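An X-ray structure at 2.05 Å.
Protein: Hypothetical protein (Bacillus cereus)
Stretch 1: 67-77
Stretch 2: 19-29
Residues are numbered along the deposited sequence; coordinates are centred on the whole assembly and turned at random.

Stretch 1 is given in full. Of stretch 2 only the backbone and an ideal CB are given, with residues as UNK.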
# COMPACT_ATOMS: atom_id res chain seq x y z
N ASP A 67 7.93 7.01 9.10
CA ASP A 67 7.06 8.04 8.59
C ASP A 67 6.22 7.53 7.41
O ASP A 67 6.58 7.71 6.25
CB ASP A 67 7.88 9.26 8.18
CG ASP A 67 7.02 10.45 7.83
OD1 ASP A 67 5.77 10.31 7.77
OD2 ASP A 67 7.60 11.54 7.61
N VAL A 68 5.07 6.94 7.72
CA VAL A 68 4.20 6.32 6.73
C VAL A 68 3.60 7.37 5.80
O VAL A 68 3.43 7.12 4.62
CB VAL A 68 3.10 5.44 7.41
CG1 VAL A 68 2.10 4.88 6.39
CG2 VAL A 68 3.77 4.33 8.17
N ALA A 69 3.30 8.57 6.31
CA ALA A 69 2.77 9.61 5.44
C ALA A 69 3.75 9.97 4.35
O ALA A 69 3.37 10.16 3.21
CB ALA A 69 2.39 10.88 6.25
N SER A 70 5.04 10.04 4.69
CA SER A 70 6.03 10.39 3.72
C SER A 70 6.21 9.26 2.68
O SER A 70 6.42 9.54 1.50
CB SER A 70 7.33 10.76 4.41
OG SER A 70 8.35 10.85 3.46
N PHE A 71 6.11 8.01 3.12
CA PHE A 71 6.08 6.87 2.22
C PHE A 71 4.89 6.96 1.23
O PHE A 71 5.07 6.86 0.01
CB PHE A 71 5.97 5.56 3.02
CG PHE A 71 5.96 4.34 2.17
CD1 PHE A 71 7.14 3.87 1.61
CD2 PHE A 71 4.78 3.68 1.89
CE1 PHE A 71 7.12 2.73 0.80
CE2 PHE A 71 4.76 2.55 1.08
CZ PHE A 71 5.94 2.08 0.52
N ALA A 72 3.69 7.16 1.77
CA ALA A 72 2.49 7.19 0.96
C ALA A 72 2.55 8.39 0.03
O ALA A 72 2.20 8.28 -1.15
CB ALA A 72 1.27 7.23 1.84
N ASP A 73 3.14 9.47 0.52
CA ASP A 73 3.22 10.69 -0.20
C ASP A 73 4.12 10.47 -1.40
O ASP A 73 3.79 10.90 -2.49
CB ASP A 73 3.75 11.81 0.70
CG ASP A 73 3.60 13.15 0.10
OD1 ASP A 73 2.46 13.49 -0.29
OD2 ASP A 73 4.60 13.87 0.03
N GLU A 74 5.21 9.74 -1.22
CA GLU A 74 6.12 9.45 -2.31
C GLU A 74 5.56 8.37 -3.25
O GLU A 74 6.00 8.21 -4.37
CB GLU A 74 7.45 8.96 -1.77
CG GLU A 74 8.59 9.12 -2.75
CD GLU A 74 9.90 8.60 -2.20
OE1 GLU A 74 10.02 8.48 -0.95
OE2 GLU A 74 10.80 8.29 -3.02
N LEU A 75 4.63 7.60 -2.75
CA LEU A 75 3.93 6.63 -3.55
C LEU A 75 2.87 7.37 -4.42
O LEU A 75 2.80 7.15 -5.60
CB LEU A 75 3.30 5.60 -2.60
CG LEU A 75 3.07 4.16 -2.98
CD1 LEU A 75 4.31 3.44 -3.48
CD2 LEU A 75 2.49 3.47 -1.77
N VAL A 76 2.08 8.26 -3.85
CA VAL A 76 1.15 9.03 -4.66
C VAL A 76 1.89 9.93 -5.65
O VAL A 76 1.30 10.31 -6.64
CB VAL A 76 0.11 9.94 -3.85
CG1 VAL A 76 -0.44 9.24 -2.65
CG2 VAL A 76 0.69 11.32 -3.46
N ALA A 77 3.14 10.29 -5.38
CA ALA A 77 3.89 11.18 -6.28
C ALA A 77 4.47 10.39 -7.43
O ALA A 77 4.35 10.79 -8.57
CB ALA A 77 5.00 11.94 -5.52
N UNK A 19 -2.45 -2.78 9.40
CA UNK A 19 -2.77 -1.45 9.92
C UNK A 19 -2.06 -0.42 9.05
O UNK A 19 -2.62 0.63 8.68
CB UNK A 19 -2.36 -1.31 11.39
N UNK A 20 -0.83 -0.74 8.69
CA UNK A 20 -0.03 0.15 7.88
C UNK A 20 -0.61 0.29 6.46
O UNK A 20 -0.65 1.38 5.94
CB UNK A 20 1.41 -0.36 7.82
N UNK A 21 -1.04 -0.82 5.87
CA UNK A 21 -1.75 -0.76 4.62
C UNK A 21 -2.97 0.17 4.68
O UNK A 21 -3.20 0.94 3.77
CB UNK A 21 -2.18 -2.17 4.21
N UNK A 22 -3.79 0.01 5.71
CA UNK A 22 -4.96 0.84 5.92
C UNK A 22 -4.59 2.32 6.06
O UNK A 22 -5.29 3.19 5.52
CB UNK A 22 -5.72 0.37 7.16
N UNK A 23 -3.50 2.60 6.77
CA UNK A 23 -3.00 3.98 6.90
C UNK A 23 -2.69 4.58 5.50
O UNK A 23 -3.13 5.65 5.18
CB UNK A 23 -1.75 4.01 7.78
N UNK A 24 -1.98 3.84 4.67
CA UNK A 24 -1.60 4.24 3.33
C UNK A 24 -2.79 4.39 2.39
O UNK A 24 -2.87 5.36 1.61
CB UNK A 24 -0.61 3.22 2.75
N UNK A 25 -3.71 3.44 2.46
CA UNK A 25 -4.93 3.53 1.66
C UNK A 25 -5.70 4.81 2.01
O UNK A 25 -6.11 5.59 1.12
CB UNK A 25 -5.81 2.30 1.88
N UNK A 26 -5.84 5.09 3.29
CA UNK A 26 -6.52 6.30 3.70
C UNK A 26 -5.74 7.55 3.28
O UNK A 26 -6.33 8.55 2.86
CB UNK A 26 -6.73 6.29 5.21
N UNK A 27 -4.42 7.51 3.44
CA UNK A 27 -3.62 8.68 3.09
C UNK A 27 -3.84 9.02 1.58
O UNK A 27 -4.08 10.16 1.19
CB UNK A 27 -2.14 8.42 3.39
N UNK A 28 -3.84 7.99 0.76
CA UNK A 28 -3.98 8.16 -0.69
C UNK A 28 -5.36 8.69 -1.07
O UNK A 28 -5.49 9.58 -1.89
CB UNK A 28 -3.72 6.83 -1.40
N UNK A 29 -6.39 8.20 -0.41
CA UNK A 29 -7.74 8.71 -0.62
C UNK A 29 -7.90 10.15 -0.09
O UNK A 29 -8.66 10.95 -0.63
CB UNK A 29 -8.75 7.79 0.06

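Stretch 2 is helical throughout, with phi and psi near -65° and -42°, and its axis passes 9.4 Å from that of helix 68-77 at a crossing angle of -52°. A helix tolerates most side chains, so the surface of stretch 1 must do the selecting.

At position 19 the ideal CB has nothing of stretch 1 within 5.5 Å, and almost any helix-compatible residue would serve; it is Phe 19. Position 20 points sideways, its ideal CB 5.3 Å from Val 68 CG2. A modest apolar side chain would reach that methyl, and Val 20 does so, CG1 lying 4.3 Å from Val 68 CG2.

Position 21 points away from stretch 1 and position 22 is out of its reach, so the visible atoms select nothing at either; they are Phe 21 and Lys 22.

Position 23 points toward stretch 1, its ideal CB 4.2 Å from Val 68 CG1. An apolar residue would fit, as would a long chain with an aliphatic stem and a polar end. Val 68 N, at the start of its helix, has no helical acceptor: an end that accepts could meet it directly, whereas a donor could reach it only through a water that accepts from both. The residue is Lys 23. Its CE packs 4.0 Å from Val 68 CB, and its NZ donates to a water whose O is 3.0 Å away, which also accepts a weak bond from Val 68 N.

Position 24 lies where the helices come close: its CA is 5.6 Å from the CA of Ala 72, whose small side chain permits the approach. The ideal CB points sideways, 4.5 Å from Ala 72 CB and 4.8 Å from Val 68 CG1, beside a hollow lined by Val 68, Phe 71, Ala 72 and Leu 75. A branched or extended aliphatic residue, such as leucine, isoleucine or methionine, would suit. Ile 24 is the knob in this hole: CG1 is 3.6 Å from Val 68 CG1, CD1 is 3.7 Å from Phe 71 CD2, and CG2 is 4.2 Å from Leu 75 CD2.

Position 25 points away and position 26 is out of reach. They hold Gln 25 and Asn 26, whose ND2 bonds back to Lys 22 O at 2.8 Å.

Position 27 points toward stretch 1, its ideal CB 3.9 Å from Ala 72 CB. Ala 69 and Ala 72 leave room for a broad, flat side chain, and the carboxylate of Asp 73 offers an acceptor farther out. An aromatic ring would fill the space; one with a donor at its tip would do more. Tyr 27 does both, with CE2 3.6 Å from Ala 69 CB, CD1 3.4 Å from Ala 72 CB, and OH donating to Asp 73 OD1 at 3.0 Å.

Position 28 points sideways, its ideal CB 4.3 Å from Val 76 CG1, with Leu 75 nearby. A flexible apolar chain suits this. Met 28, present as selenomethionine, brings CG to 3.6 Å from Val 76 CG1 and SE to 4.5 Å from Leu 75 CD2.

Position 29 is out of reach, and Trp 29 makes no contact with stretch 1.

Stretch 2 19-29: FVFKKIQNYMW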
# COMPACT_ATOMS: atom_id res chain seq x y z
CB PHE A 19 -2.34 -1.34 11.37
CG PHE A 19 -2.75 -0.05 12.02
CD1 PHE A 19 -4.08 0.19 12.33
CD2 PHE A 19 -1.80 0.91 12.33
CE1 PHE A 19 -4.48 1.39 12.94
CE2 PHE A 19 -2.17 2.13 12.93
CZ PHE A 19 -3.53 2.36 13.25
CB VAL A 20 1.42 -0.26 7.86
CG1 VAL A 20 2.21 0.58 6.84
CG2 VAL A 20 1.99 -0.06 9.27
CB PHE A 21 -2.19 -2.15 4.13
CG PHE A 21 -2.90 -2.08 2.81
CD1 PHE A 21 -2.19 -1.99 1.64
CD2 PHE A 21 -4.29 -1.97 2.76
CE1 PHE A 21 -2.83 -1.82 0.44
CE2 PHE A 21 -4.93 -1.85 1.56
CZ PHE A 21 -4.19 -1.76 0.39
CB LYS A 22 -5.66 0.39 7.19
CG LYS A 22 -6.89 1.21 7.51
CD LYS A 22 -7.71 0.63 8.69
CE LYS A 22 -7.10 0.90 10.04
NZ LYS A 22 -8.14 0.62 11.03
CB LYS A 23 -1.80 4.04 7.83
CG LYS A 23 -2.10 3.94 9.33
CD LYS A 23 -0.84 3.93 10.22
CE LYS A 23 0.09 5.14 10.02
NZ LYS A 23 1.16 5.37 11.08
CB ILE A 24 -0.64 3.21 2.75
CG1 ILE A 24 0.65 3.25 3.56
CG2 ILE A 24 -0.35 3.53 1.29
CD1 ILE A 24 1.62 2.17 3.18
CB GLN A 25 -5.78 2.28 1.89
CG GLN A 25 -6.98 2.18 1.03
CD GLN A 25 -7.66 0.86 1.19
OE1 GLN A 25 -7.86 0.41 2.32
NE2 GLN A 25 -8.04 0.22 0.07
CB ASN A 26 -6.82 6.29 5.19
CG ASN A 26 -8.04 5.45 5.53
OD1 ASN A 26 -9.18 5.88 5.29
ND2 ASN A 26 -7.82 4.25 6.06
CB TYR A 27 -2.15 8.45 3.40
CG TYR A 27 -1.31 9.66 3.07
CD1 TYR A 27 -0.88 9.91 1.75
CD2 TYR A 27 -0.93 10.54 4.04
CE1 TYR A 27 -0.09 11.03 1.45
CE2 TYR A 27 -0.15 11.67 3.76
CZ TYR A 27 0.25 11.91 2.47
OH TYR A 27 0.98 13.02 2.23
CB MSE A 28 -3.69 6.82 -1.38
CG MSE A 28 -2.22 6.49 -1.25
SE MSE A 28 -1.74 4.88 -2.22
CE MSE A 28 -2.54 5.27 -3.87
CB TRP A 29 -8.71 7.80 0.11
CG TRP A 29 -9.03 6.50 -0.57
CD1 TRP A 29 -8.96 6.21 -1.90
CD2 TRP A 29 -9.55 5.33 0.06
NE1 TRP A 29 -9.37 4.92 -2.13
CE2 TRP A 29 -9.74 4.36 -0.93
CE3 TRP A 29 -9.82 5.00 1.39
CZ2 TRP A 29 -10.22 3.08 -0.65
CZ3 TRP A 29 -10.29 3.72 1.68
CH2 TRP A 29 -10.51 2.78 0.66
O HOH W 1 3.29 7.39 10.55
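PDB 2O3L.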